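Side-chain contacts in amino acid ABC transporter, binding protein (PDB 3VV5), which binds the lysine analogue L-thialysine (S-aminoethyl-L-cysteine) in a buried pocket, as the solute-binding protein of an ABC transporter for amino acid uptake: residues 40-45 with 56-61; 47-52 with 100-105; 66-71 with 237-242; 164-169 with 181-186; 173-178 with 204-209. All coordinates share one frame; numbering follows the deposited sequence.

Contact 1 of 5, residues 40-45 with 56-61; sequences IGTEGA and NQLTGF. With SLZ (L-thialysine), chain C.
Leu58 reaches from strand 58-59 to the end of strand 37-42 with both of its methyls. Leu58 CD2 meets Thr42 CG2 tip to tip at 3.8 Å, and Leu58 CD1 lies 3.9 Å from Gly44 CA. Thr42 is held by its hydroxyl, since OG1 bonds to Ile100 O, and Trp79 packs against both Thr42 and Leu58. Gly44, with a positive phi of 94°, bends the chain where a CB would crowd Leu58 CD1. Glu43, just before it, points away from Leu58. Glu43 OE1 receives a weak hydrogen bond from SLZ NZ at 3.2 Å and an ordinary one from Ala45 N at 3.0 Å, the latter from above the carboxylate plane; OE2 is paired with Gln147 NE2. With an alanine at Glu43, the ligand's terminal amine would probably lose its carboxylate partner and Gln147 NE2 its acceptor. Such a turn at a strand's C-terminal end, lining the ligand cleft, suits the two-lobed fold of family 3 solute-binding proteins.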
# COMPACT_ATOMS: atom_id res chain seq x y z
N ILE A 40 10.28 6.43 -9.51
CA ILE A 40 9.30 6.11 -8.47
C ILE A 40 9.27 4.60 -8.21
O ILE A 40 9.07 3.82 -9.14
CB ILE A 40 7.88 6.57 -8.89
CG1 ILE A 40 7.92 7.97 -9.53
CG2 ILE A 40 6.92 6.54 -7.68
CD1 ILE A 40 6.53 8.44 -10.03
N GLY A 41 9.48 4.20 -6.96
CA GLY A 41 9.48 2.77 -6.59
C GLY A 41 8.08 2.36 -6.17
O GLY A 41 7.41 3.11 -5.46
N THR A 42 7.62 1.22 -6.66
CA THR A 42 6.34 0.67 -6.20
C THR A 42 6.44 -0.87 -6.25
O THR A 42 7.48 -1.40 -6.58
CB THR A 42 5.13 1.20 -7.02
OG1 THR A 42 3.94 1.03 -6.24
CG2 THR A 42 4.96 0.44 -8.32
N GLU A 43 5.36 -1.56 -5.91
CA GLU A 43 5.39 -3.02 -5.90
C GLU A 43 4.78 -3.62 -7.16
O GLU A 43 5.47 -4.34 -7.90
CB GLU A 43 4.67 -3.58 -4.66
CG GLU A 43 4.75 -5.12 -4.57
CD GLU A 43 3.56 -5.72 -3.84
OE1 GLU A 43 2.44 -5.24 -4.09
OE2 GLU A 43 3.75 -6.65 -3.03
N GLY A 44 3.50 -3.34 -7.39
CA GLY A 44 2.81 -3.84 -8.57
C GLY A 44 2.09 -5.16 -8.29
O GLY A 44 1.72 -5.86 -9.23
N ALA A 45 1.89 -5.50 -7.02
CA ALA A 45 1.10 -6.69 -6.68
C ALA A 45 0.04 -6.42 -5.62
O ALA A 45 -0.31 -7.30 -4.81
CB ALA A 45 2.03 -7.85 -6.27
N ASN A 56 -0.54 -5.89 -18.71
CA ASN A 56 0.84 -5.83 -18.19
C ASN A 56 1.40 -4.42 -18.04
O ASN A 56 2.60 -4.17 -18.17
CB ASN A 56 1.75 -6.74 -19.02
CG ASN A 56 1.20 -8.15 -19.11
OD1 ASN A 56 0.91 -8.77 -18.07
ND2 ASN A 56 0.96 -8.63 -20.33
N GLN A 57 0.51 -3.51 -17.73
CA GLN A 57 0.84 -2.11 -17.54
C GLN A 57 0.59 -1.80 -16.07
O GLN A 57 -0.40 -2.21 -15.51
CB GLN A 57 -0.03 -1.27 -18.47
CG GLN A 57 -0.20 0.18 -18.08
CD GLN A 57 -0.94 0.98 -19.14
OE1 GLN A 57 -0.82 0.72 -20.34
NE2 GLN A 57 -1.71 1.98 -18.70
N LEU A 58 1.52 -1.06 -15.45
CA LEU A 58 1.38 -0.66 -14.06
C LEU A 58 0.28 0.39 -13.95
O LEU A 58 0.27 1.39 -14.70
CB LEU A 58 2.70 -0.07 -13.60
CG LEU A 58 3.08 0.17 -12.15
CD1 LEU A 58 2.76 -1.04 -11.27
CD2 LEU A 58 4.59 0.47 -12.15
N THR A 59 -0.66 0.15 -13.05
CA THR A 59 -1.77 1.08 -12.82
C THR A 59 -2.28 0.95 -11.38
O THR A 59 -1.65 0.29 -10.51
CB THR A 59 -2.89 0.89 -13.91
OG1 THR A 59 -3.90 1.90 -13.79
CG2 THR A 59 -3.50 -0.52 -13.84
N GLY A 60 -3.38 1.62 -11.10
CA GLY A 60 -3.96 1.63 -9.77
C GLY A 60 -4.04 3.05 -9.22
O GLY A 60 -3.46 3.98 -9.78
N PHE A 61 -4.77 3.20 -8.12
CA PHE A 61 -4.90 4.50 -7.43
C PHE A 61 -3.56 5.21 -7.20
O PHE A 61 -3.43 6.42 -7.46
CB PHE A 61 -5.62 4.28 -6.10
CG PHE A 61 -5.74 5.50 -5.26
CD1 PHE A 61 -6.58 6.55 -5.66
CD2 PHE A 61 -5.02 5.62 -4.08
CE1 PHE A 61 -6.71 7.70 -4.89
CE2 PHE A 61 -5.12 6.77 -3.30
CZ PHE A 61 -5.96 7.82 -3.70
N SLZ C . -0.47 -1.30 4.22
CA SLZ C . 0.60 -2.31 4.04
CB SLZ C . 1.24 -2.19 2.63
SG SLZ C . 0.87 -3.45 1.36
CD SLZ C . 1.87 -2.68 0.03
CE SLZ C . 2.03 -3.46 -1.28
NZ SLZ C . 2.25 -2.49 -2.37
C SLZ C . 1.68 -1.91 5.04
O SLZ C . 2.46 -2.80 5.45
OXT SLZ C . 1.72 -0.71 5.39

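Contact 2 of 5, residues 47-52 with 100-105; sequences PPFNYF and IASHGI. With SLZ (L-thialysine), chain C.
Asn50 and Ala101 bring the two backbones closest, CA to CA 6.7 Å, at a classic beta bulge, where Phe49 and Asn50 both face Phe46, and segment 100-105 turns a corner at Ala101. The side chains of Phe49, Asn50 and Ser102 do most of the touching. Ser102 OG lies 3.4 Å from Phe49 CB and approaches the phenyl ring obliquely; the hydroxyl is hydrogen-bonded to Glu62 OE1 and Tyr120 OH, and the Tyr120 ring stacks with Phe49. The Asn50 amide, turned inward with CG between the backbone N and carbonyl carbon (chi1 61°), sets ND2 3.7 Å from Ala101 CA. Both of its ends are occupied, ND2 by Glu62 OE1 and OD1 by Gly44 N, so the amide's rotation is fixed. A leucine in place of Asn50 would probably leave Gly44 N without its acceptor and Glu62 without one of its donors. The corner turns backbone groups to the ligand: SLZ NZ donates to Ala101 O at 3.1 Å, SLZ N donates to Ser102 O at 3.0 Å, and Gly104 N meets SLZ OXT at 2.8 Å, nearly straight at 170°. One short run of chain thus reads the ligand's side-chain amine, alpha-amine and carboxylate, as befits the amino-acid pocket of a periplasmic binding protein.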
# COMPACT_ATOMS: atom_id res chain seq x y z
N PRO A 47 -3.53 -4.80 -5.96
CA PRO A 47 -4.68 -4.13 -6.57
C PRO A 47 -5.68 -3.75 -5.47
O PRO A 47 -5.90 -4.55 -4.54
CB PRO A 47 -5.28 -5.22 -7.48
CG PRO A 47 -4.90 -6.53 -6.78
CD PRO A 47 -3.52 -6.26 -6.24
N PRO A 48 -6.36 -2.60 -5.61
CA PRO A 48 -6.37 -1.65 -6.75
C PRO A 48 -5.41 -0.47 -6.58
O PRO A 48 -5.51 0.50 -7.32
CB PRO A 48 -7.82 -1.14 -6.74
CG PRO A 48 -8.14 -1.10 -5.26
CD PRO A 48 -7.48 -2.32 -4.68
N PHE A 49 -4.50 -0.55 -5.62
CA PHE A 49 -3.57 0.57 -5.32
C PHE A 49 -2.40 0.68 -6.29
O PHE A 49 -2.12 1.77 -6.83
CB PHE A 49 -3.08 0.45 -3.88
CG PHE A 49 -4.16 0.72 -2.88
CD1 PHE A 49 -4.58 2.03 -2.63
CD2 PHE A 49 -4.79 -0.32 -2.21
CE1 PHE A 49 -5.60 2.30 -1.75
CE2 PHE A 49 -5.83 -0.07 -1.30
CZ PHE A 49 -6.23 1.25 -1.06
N ASN A 50 -1.69 -0.44 -6.48
CA ASN A 50 -0.58 -0.49 -7.44
C ASN A 50 -0.42 -1.93 -7.92
O ASN A 50 -0.19 -2.84 -7.12
CB ASN A 50 0.74 0.07 -6.84
CG ASN A 50 1.23 -0.71 -5.59
OD1 ASN A 50 2.00 -1.68 -5.69
ND2 ASN A 50 0.81 -0.26 -4.41
N TYR A 51 -0.57 -2.13 -9.22
CA TYR A 51 -0.66 -3.50 -9.75
C TYR A 51 -0.45 -3.46 -11.24
O TYR A 51 -0.67 -2.43 -11.89
CB TYR A 51 -2.00 -4.18 -9.39
CG TYR A 51 -3.20 -3.60 -10.12
CD1 TYR A 51 -3.69 -4.21 -11.29
CD2 TYR A 51 -3.82 -2.42 -9.66
CE1 TYR A 51 -4.77 -3.67 -12.00
CE2 TYR A 51 -4.93 -1.85 -10.38
CZ TYR A 51 -5.39 -2.50 -11.53
OH TYR A 51 -6.45 -1.98 -12.25
N PHE A 52 -0.04 -4.58 -11.80
CA PHE A 52 0.03 -4.71 -13.24
C PHE A 52 -1.29 -5.23 -13.76
O PHE A 52 -1.76 -6.29 -13.33
CB PHE A 52 1.17 -5.65 -13.65
CG PHE A 52 2.53 -5.05 -13.49
CD1 PHE A 52 3.10 -4.29 -14.51
CD2 PHE A 52 3.24 -5.23 -12.30
CE1 PHE A 52 4.36 -3.72 -14.36
CE2 PHE A 52 4.52 -4.68 -12.15
CZ PHE A 52 5.07 -3.91 -13.18
N ILE A 100 5.84 5.04 -3.62
CA ILE A 100 4.40 5.05 -3.32
C ILE A 100 3.88 3.66 -3.52
O ILE A 100 3.73 3.20 -4.66
CB ILE A 100 3.62 6.14 -4.14
CG1 ILE A 100 2.15 6.26 -3.69
CG2 ILE A 100 3.79 5.96 -5.68
CD1 ILE A 100 1.46 7.49 -4.30
N ALA A 101 3.65 2.97 -2.41
CA ALA A 101 3.39 1.54 -2.42
C ALA A 101 2.58 1.11 -1.19
O ALA A 101 2.77 0.01 -0.65
CB ALA A 101 4.71 0.79 -2.51
N SER A 102 1.68 1.99 -0.76
CA SER A 102 0.72 1.72 0.32
C SER A 102 1.37 1.51 1.70
O SER A 102 0.84 0.74 2.50
CB SER A 102 -0.18 0.53 -0.06
OG SER A 102 -1.05 0.87 -1.13
N HIS A 103 2.47 2.19 1.98
CA HIS A 103 3.11 2.05 3.30
C HIS A 103 2.32 2.79 4.36
O HIS A 103 2.15 4.01 4.28
CB HIS A 103 4.54 2.59 3.33
CG HIS A 103 5.51 1.77 2.53
ND1 HIS A 103 6.28 0.77 3.10
CD2 HIS A 103 5.84 1.81 1.22
CE1 HIS A 103 7.05 0.23 2.16
NE2 HIS A 103 6.81 0.85 1.02
N GLY A 104 1.85 2.05 5.35
CA GLY A 104 1.31 2.67 6.55
C GLY A 104 2.45 3.32 7.33
O GLY A 104 3.55 2.82 7.34
N ILE A 105 2.17 4.46 7.94
CA ILE A 105 3.17 5.12 8.78
C ILE A 105 3.21 4.36 10.10
O ILE A 105 2.17 4.14 10.72
CB ILE A 105 2.80 6.59 9.05
CG1 ILE A 105 2.84 7.39 7.74
CG2 ILE A 105 3.74 7.22 10.09
CD1 ILE A 105 2.19 8.78 7.83
N SLZ C . -0.47 -1.30 4.22
CA SLZ C . 0.60 -2.31 4.04
CB SLZ C . 1.24 -2.19 2.63
SG SLZ C . 0.87 -3.45 1.36
CD SLZ C . 1.87 -2.68 0.03
CE SLZ C . 2.03 -3.46 -1.28
NZ SLZ C . 2.25 -2.49 -2.37
C SLZ C . 1.68 -1.91 5.04
O SLZ C . 2.46 -2.80 5.45
OXT SLZ C . 1.72 -0.71 5.39

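Contact 3 of 5, residues 66-71 with 237-242; sequences GNAIAE and AELMQD
Apolar helix-to-helix packing joins Ala68 and Ile69 of helix 61-72 to Leu239 of helix 226-242, on the side of the first lobe remote from the ligand. One methyl does the touching: Leu239 CD1 is 3.6 Å from Ala68 CB and equally 3.6 Å from Ile69 CG1, so it bridges two successive residues of the facing helix. Ile69 and Leu239 side chains cross at about a right angle, and Leu239 is aimed at its partners with CG beside the backbone N (chi1 -58°) and an extended second torsion. A late segment returning to pack on an early one fits the two-lobed periplasmic binding fold, whose first lobe is built from both ends of the chain. Thr244 of helix 244-253 touches both Ala68 and Leu239, and Ile69 also packs on Leu232 and Ala235. Beyond the apolar patch, Asp242 OD2 forms a salt bridge with Arg72 NH2.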
# COMPACT_ATOMS: atom_id res chain seq x y z
N GLY A 66 0.67 9.12 -8.30
CA GLY A 66 2.10 9.35 -8.55
C GLY A 66 2.32 10.06 -9.87
O GLY A 66 3.15 10.98 -9.95
N ASN A 67 1.57 9.66 -10.90
CA ASN A 67 1.66 10.33 -12.21
C ASN A 67 1.21 11.80 -12.15
O ASN A 67 1.87 12.67 -12.73
CB ASN A 67 0.86 9.58 -13.28
CG ASN A 67 1.56 8.32 -13.80
OD1 ASN A 67 0.91 7.45 -14.38
ND2 ASN A 67 2.86 8.25 -13.65
N ALA A 68 0.09 12.07 -11.47
CA ALA A 68 -0.45 13.43 -11.30
C ALA A 68 0.52 14.33 -10.54
O ALA A 68 0.69 15.50 -10.88
CB ALA A 68 -1.81 13.39 -10.58
N ILE A 69 1.13 13.79 -9.48
CA ILE A 69 2.15 14.51 -8.71
C ILE A 69 3.35 14.86 -9.58
O ILE A 69 3.79 16.02 -9.61
CB ILE A 69 2.61 13.68 -7.49
CG1 ILE A 69 1.52 13.69 -6.42
CG2 ILE A 69 3.93 14.22 -6.94
CD1 ILE A 69 1.76 12.71 -5.29
N ALA A 70 3.90 13.87 -10.29
CA ALA A 70 5.00 14.12 -11.22
C ALA A 70 4.65 15.21 -12.23
O ALA A 70 5.47 16.12 -12.50
CB ALA A 70 5.38 12.82 -11.94
N GLU A 71 3.44 15.14 -12.78
CA GLU A 71 2.98 16.10 -13.79
C GLU A 71 2.88 17.52 -13.25
O GLU A 71 3.33 18.47 -13.90
CB GLU A 71 1.64 15.65 -14.37
CG GLU A 71 1.79 14.53 -15.40
CD GLU A 71 0.51 13.73 -15.61
OE1 GLU A 71 -0.60 14.25 -15.32
OE2 GLU A 71 0.62 12.58 -16.09
N ALA A 237 -0.81 18.33 -1.55
CA ALA A 237 -1.75 19.33 -1.03
C ALA A 237 -2.44 20.09 -2.16
O ALA A 237 -3.65 20.33 -2.10
CB ALA A 237 -1.05 20.30 -0.07
N GLU A 238 -1.70 20.40 -3.22
CA GLU A 238 -2.27 21.03 -4.43
C GLU A 238 -3.29 20.14 -5.14
O GLU A 238 -4.34 20.63 -5.61
CB GLU A 238 -1.17 21.50 -5.38
CG GLU A 238 -0.41 22.76 -4.84
CD GLU A 238 0.86 23.14 -5.61
OE1 GLU A 238 1.34 22.34 -6.42
OE2 GLU A 238 1.39 24.26 -5.38
N LEU A 239 -3.02 18.83 -5.21
CA LEU A 239 -3.96 17.88 -5.84
C LEU A 239 -5.25 17.73 -5.05
O LEU A 239 -6.33 17.53 -5.62
CB LEU A 239 -3.32 16.49 -6.02
CG LEU A 239 -2.05 16.33 -6.84
CD1 LEU A 239 -1.82 14.88 -7.25
CD2 LEU A 239 -2.05 17.19 -8.04
N MET A 240 -5.14 17.79 -3.73
CA MET A 240 -6.32 17.71 -2.89
C MET A 240 -7.19 18.97 -3.03
O MET A 240 -8.42 18.89 -3.01
CB MET A 240 -5.93 17.47 -1.44
CG MET A 240 -5.51 16.04 -1.19
SD MET A 240 -5.01 15.85 0.53
CE MET A 240 -6.58 15.65 1.33
N GLN A 241 -6.56 20.11 -3.22
CA GLN A 241 -7.29 21.38 -3.37
C GLN A 241 -7.96 21.52 -4.75
O GLN A 241 -9.10 21.97 -4.84
CB GLN A 241 -6.37 22.58 -3.04
CG GLN A 241 -6.63 23.83 -3.90
CD GLN A 241 -6.31 25.17 -3.22
OE1 GLN A 241 -6.86 26.21 -3.60
NE2 GLN A 241 -5.42 25.15 -2.23
N ASP A 242 -7.26 21.13 -5.81
CA ASP A 242 -7.71 21.47 -7.16
C ASP A 242 -8.69 20.49 -7.80
O ASP A 242 -9.11 20.67 -8.95
CB ASP A 242 -6.50 21.75 -8.08
CG ASP A 242 -5.75 20.49 -8.51
OD1 ASP A 242 -6.25 19.36 -8.29
OD2 ASP A 242 -4.64 20.65 -9.08

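Contact 4 of 5, residues 164-169 with 181-186; sequences EVRTYQ and GRIDTW
Arg166 and Tyr168, two residues apart on strand 164-168, both point toward Ile183 and approach it in different ways. Tyr168 and Ile183 meet head-on, the Ile183 CG2 methyl sitting at the ring's rim, close to the ring plane and 3.4 Å from Tyr168 OH. That hydroxyl's polar partner is Asp177 OD2, in the helix between the two segments, which fixes the phenol end. Ile183 holds CG1 between the backbone N and the carbonyl carbon (chi1 61°), leaving CG2 as the branch that meets the strand. Arg166 and Ile183 cross obliquely, with Arg166 NH1 4.0 Å from Ile183 CG2. Bent at chi2, the arginine carries its guanidinium past the methyl to the chain beyond, where Arg166 NH1 makes a weak hydrogen bond to Arg182 O at 2.9 Å; the carbonyl is met obliquely to the guanidinium plane. From the other flank, Glu164 OE1 forms a salt bridge to Arg166 NE at 2.8 Å, which probably offsets the like charge of Arg182, whose NE lies 5.9 Å from Arg166 NH1. Gly181, with positive phi in a Schellman motif, ends helix 171-180 and turns the chain toward Ile183. The whole is a beta-alpha-beta crossover: strands 164-168 and 185-189 both run parallel to 143-147, and the contact ties the first strand to the loop that leads into the second.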
# COMPACT_ATOMS: atom_id res chain seq x y z
N GLU A 164 -0.33 -20.32 13.97
CA GLU A 164 0.74 -20.10 13.03
C GLU A 164 0.45 -18.90 12.13
O GLU A 164 -0.69 -18.69 11.71
CB GLU A 164 0.97 -21.35 12.18
CG GLU A 164 2.42 -21.57 11.81
CD GLU A 164 2.57 -22.56 10.68
OE1 GLU A 164 2.15 -22.23 9.55
OE2 GLU A 164 3.12 -23.66 10.93
N VAL A 165 1.49 -18.12 11.88
CA VAL A 165 1.43 -16.98 10.97
C VAL A 165 2.25 -17.31 9.72
O VAL A 165 3.49 -17.26 9.74
CB VAL A 165 1.94 -15.67 11.63
CG1 VAL A 165 1.73 -14.47 10.69
CG2 VAL A 165 1.25 -15.42 12.97
N ARG A 166 1.55 -17.68 8.65
CA ARG A 166 2.17 -17.98 7.37
C ARG A 166 2.46 -16.68 6.63
O ARG A 166 1.57 -15.83 6.52
CB ARG A 166 1.23 -18.81 6.50
CG ARG A 166 0.86 -20.18 7.06
CD ARG A 166 1.57 -21.30 6.29
NE ARG A 166 1.27 -22.60 6.88
CZ ARG A 166 0.25 -23.38 6.54
NH1 ARG A 166 -0.59 -23.02 5.57
NH2 ARG A 166 0.07 -24.54 7.16
N THR A 167 3.68 -16.53 6.13
CA THR A 167 4.09 -15.30 5.47
C THR A 167 4.19 -15.48 3.95
O THR A 167 4.60 -16.55 3.47
CB THR A 167 5.40 -14.74 6.05
OG1 THR A 167 6.42 -15.74 5.97
CG2 THR A 167 5.22 -14.33 7.52
N TYR A 168 3.82 -14.46 3.19
CA TYR A 168 3.77 -14.55 1.73
C TYR A 168 4.55 -13.40 1.12
O TYR A 168 4.56 -12.30 1.68
CB TYR A 168 2.31 -14.56 1.22
CG TYR A 168 1.53 -15.78 1.69
CD1 TYR A 168 1.01 -15.84 2.99
CD2 TYR A 168 1.34 -16.87 0.85
CE1 TYR A 168 0.32 -16.97 3.43
CE2 TYR A 168 0.65 -18.01 1.29
CZ TYR A 168 0.15 -18.05 2.57
OH TYR A 168 -0.53 -19.17 2.99
N GLN A 169 5.20 -13.64 -0.01
CA GLN A 169 5.90 -12.57 -0.71
C GLN A 169 4.91 -11.55 -1.25
O GLN A 169 5.15 -10.35 -1.19
CB GLN A 169 6.76 -13.11 -1.85
CG GLN A 169 7.59 -12.01 -2.54
CD GLN A 169 8.82 -12.53 -3.24
OE1 GLN A 169 8.87 -13.69 -3.66
NE2 GLN A 169 9.82 -11.67 -3.38
N GLY A 181 -8.15 -23.14 1.43
CA GLY A 181 -8.39 -23.72 2.74
C GLY A 181 -7.10 -24.06 3.47
O GLY A 181 -7.13 -24.79 4.46
N ARG A 182 -5.98 -23.53 2.98
CA ARG A 182 -4.68 -23.79 3.61
C ARG A 182 -4.36 -22.79 4.73
O ARG A 182 -3.45 -23.01 5.54
CB ARG A 182 -3.57 -23.89 2.56
CG ARG A 182 -4.05 -24.59 1.27
CD ARG A 182 -3.14 -25.73 0.84
NE ARG A 182 -1.88 -25.26 0.25
CZ ARG A 182 -1.66 -25.10 -1.06
NH1 ARG A 182 -2.62 -25.36 -1.95
NH2 ARG A 182 -0.47 -24.67 -1.47
N ILE A 183 -5.13 -21.71 4.79
CA ILE A 183 -5.10 -20.84 5.97
C ILE A 183 -6.55 -20.56 6.35
O ILE A 183 -7.45 -20.68 5.52
CB ILE A 183 -4.34 -19.52 5.72
CG1 ILE A 183 -5.01 -18.71 4.60
CG2 ILE A 183 -2.86 -19.78 5.37
CD1 ILE A 183 -4.38 -17.35 4.39
N ASP A 184 -6.76 -20.19 7.60
CA ASP A 184 -8.10 -19.88 8.10
C ASP A 184 -8.52 -18.44 7.84
O ASP A 184 -9.71 -18.13 7.73
CB ASP A 184 -8.16 -20.11 9.61
CG ASP A 184 -8.11 -21.58 9.98
OD1 ASP A 184 -9.06 -22.32 9.64
OD2 ASP A 184 -7.12 -21.99 10.62
N THR A 185 -7.53 -17.56 7.77
CA THR A 185 -7.77 -16.12 7.80
C THR A 185 -6.66 -15.38 7.06
O THR A 185 -5.50 -15.75 7.15
CB THR A 185 -7.88 -15.63 9.26
OG1 THR A 185 -9.15 -16.05 9.80
CG2 THR A 185 -7.79 -14.08 9.36
N TRP A 186 -7.03 -14.34 6.31
CA TRP A 186 -6.10 -13.47 5.61
C TRP A 186 -6.26 -12.08 6.21
O TRP A 186 -7.39 -11.60 6.34
CB TRP A 186 -6.50 -13.47 4.12
CG TRP A 186 -5.82 -12.50 3.20
CD1 TRP A 186 -4.51 -12.09 3.21
CD2 TRP A 186 -6.44 -11.85 2.08
NE1 TRP A 186 -4.28 -11.23 2.14
CE2 TRP A 186 -5.45 -11.07 1.44
CE3 TRP A 186 -7.74 -11.88 1.55
CZ2 TRP A 186 -5.73 -10.29 0.30
CZ3 TRP A 186 -8.02 -11.10 0.42
CH2 TRP A 186 -7.01 -10.33 -0.19

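Contact 5 of 5, residues 173-178 with 204-209; sequences DALQDL and NTLQVG
Apolar contact comes first, and Leu206 carries all of it on the strand side. It points at helix 171-180 and offers a methyl to each of two leucines three residues apart. Leu206 CD1 touches Leu175 CD1 at 3.7 Å, where the two side chains lie at a slant to each other; Leu206 CD2 meets Leu178 CD2 at 3.7 Å, tip to tip, with Leu178 CG just behind. Both helix leucines hold CG anti to the backbone N (chi1 163° and 173°), which sends their methyls out to the strand although the nearest backbones, Leu178 and Leu206, stay 9.0 Å apart from CA to CA. Trp186, Val127 and Ile197 extend the apolar layer. The polar bonds lie around it. Within the helix, Leu178 N bonds to Ala174 O at 3.0 Å; Leu178 O and Leu206 O accept from the side chains of Arg129 and Lys130 respectively. Gln207 pairs through its backbone with Ser128, which keeps the strand in the sheet. A helix laid by its leucines on a central sheet is the alpha/beta architecture of the second lobe, here where the long strand 206-222 begins.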
# COMPACT_ATOMS: atom_id res chain seq x y z
N ASP A 173 -1.14 -14.03 -2.98
CA ASP A 173 -0.85 -15.44 -2.74
C ASP A 173 -1.47 -15.88 -1.42
O ASP A 173 -1.87 -17.05 -1.29
CB ASP A 173 0.66 -15.70 -2.80
CG ASP A 173 1.23 -15.52 -4.21
OD1 ASP A 173 0.47 -15.73 -5.18
OD2 ASP A 173 2.42 -15.17 -4.34
N ALA A 174 -1.61 -14.95 -0.47
CA ALA A 174 -2.36 -15.26 0.77
C ALA A 174 -3.85 -15.49 0.49
O ALA A 174 -4.45 -16.42 1.05
CB ALA A 174 -2.15 -14.19 1.84
N LEU A 175 -4.43 -14.67 -0.39
CA LEU A 175 -5.84 -14.85 -0.77
C LEU A 175 -6.07 -16.22 -1.41
O LEU A 175 -7.06 -16.91 -1.10
CB LEU A 175 -6.32 -13.73 -1.70
CG LEU A 175 -7.59 -13.97 -2.51
CD1 LEU A 175 -8.86 -14.09 -1.61
CD2 LEU A 175 -7.75 -12.85 -3.55
N GLN A 176 -5.17 -16.62 -2.31
CA GLN A 176 -5.28 -17.93 -2.94
C GLN A 176 -5.29 -19.04 -1.87
O GLN A 176 -6.09 -19.96 -1.97
CB GLN A 176 -4.17 -18.15 -3.97
CG GLN A 176 -4.10 -19.57 -4.56
CD GLN A 176 -5.41 -20.07 -5.18
OE1 GLN A 176 -6.08 -19.37 -5.94
NE2 GLN A 176 -5.76 -21.32 -4.85
N ASP A 177 -4.42 -18.94 -0.86
CA ASP A 177 -4.36 -19.98 0.18
C ASP A 177 -5.57 -20.01 1.11
O ASP A 177 -5.96 -21.06 1.62
CB ASP A 177 -3.05 -19.94 0.95
CG ASP A 177 -1.98 -20.81 0.32
OD1 ASP A 177 -2.25 -21.37 -0.77
OD2 ASP A 177 -0.89 -20.95 0.90
N LEU A 178 -6.18 -18.84 1.32
CA LEU A 178 -7.47 -18.76 2.02
C LEU A 178 -8.57 -19.46 1.23
O LEU A 178 -9.37 -20.22 1.78
CB LEU A 178 -7.85 -17.30 2.31
CG LEU A 178 -9.23 -17.03 2.90
CD1 LEU A 178 -9.30 -17.54 4.34
CD2 LEU A 178 -9.59 -15.55 2.80
N ASN A 204 -20.28 -14.77 -1.88
CA ASN A 204 -20.86 -15.96 -1.26
C ASN A 204 -19.85 -16.95 -0.73
O ASN A 204 -20.24 -18.01 -0.25
CB ASN A 204 -21.79 -16.66 -2.25
CG ASN A 204 -22.98 -15.82 -2.61
OD1 ASN A 204 -23.57 -15.16 -1.75
ND2 ASN A 204 -23.33 -15.81 -3.89
N THR A 205 -18.56 -16.62 -0.77
CA THR A 205 -17.53 -17.53 -0.27
C THR A 205 -16.64 -16.93 0.84
O THR A 205 -16.19 -17.65 1.72
CB THR A 205 -16.71 -18.23 -1.42
OG1 THR A 205 -15.39 -17.71 -1.50
CG2 THR A 205 -17.39 -18.09 -2.77
N LEU A 206 -16.43 -15.61 0.80
CA LEU A 206 -15.65 -14.92 1.84
C LEU A 206 -16.48 -13.90 2.62
O LEU A 206 -17.52 -13.43 2.16
CB LEU A 206 -14.41 -14.24 1.22
CG LEU A 206 -13.38 -15.10 0.48
CD1 LEU A 206 -12.18 -14.26 0.04
CD2 LEU A 206 -12.93 -16.29 1.31
N GLN A 207 -16.00 -13.55 3.81
CA GLN A 207 -16.67 -12.57 4.64
C GLN A 207 -15.57 -11.69 5.21
O GLN A 207 -14.52 -12.19 5.60
CB GLN A 207 -17.47 -13.26 5.76
CG GLN A 207 -16.78 -13.26 7.12
CD GLN A 207 -17.21 -14.41 8.04
OE1 GLN A 207 -18.39 -14.82 8.08
NE2 GLN A 207 -16.24 -14.94 8.80
N VAL A 208 -15.82 -10.39 5.26
CA VAL A 208 -14.87 -9.46 5.88
C VAL A 208 -15.25 -9.33 7.35
O VAL A 208 -16.41 -9.04 7.68
CB VAL A 208 -14.85 -8.10 5.15
CG1 VAL A 208 -13.83 -7.14 5.77
CG2 VAL A 208 -14.56 -8.31 3.65
N GLY A 209 -14.28 -9.56 8.23
CA GLY A 209 -14.51 -9.52 9.67
C GLY A 209 -14.12 -8.18 10.26
O GLY A 209 -14.29 -7.15 9.61

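In the fold
Contacts 1 and 2 form one site, their centres 8 Å apart: hydrogen bonds tie them together, and both touch the bound L-thialysine. Contact 3 is in the same lobe, its centre about 17 Å from that of each. Contacts 4 and 5 share the other lobe, with centres 10 Å apart, and helix 171-180 runs on from the first strand of contact 4 into contact 5. The side chains of Tyr168 in contact 4 and Leu175 in contact 5 are about 11 and 13 Å from the ligand. Centres of contacts 3 and 4 are about 37 Å apart. Strand 206-222 starts at contact 5 in the second lobe and later pairs with strand 102-104 of contact 2, joining the two lobes.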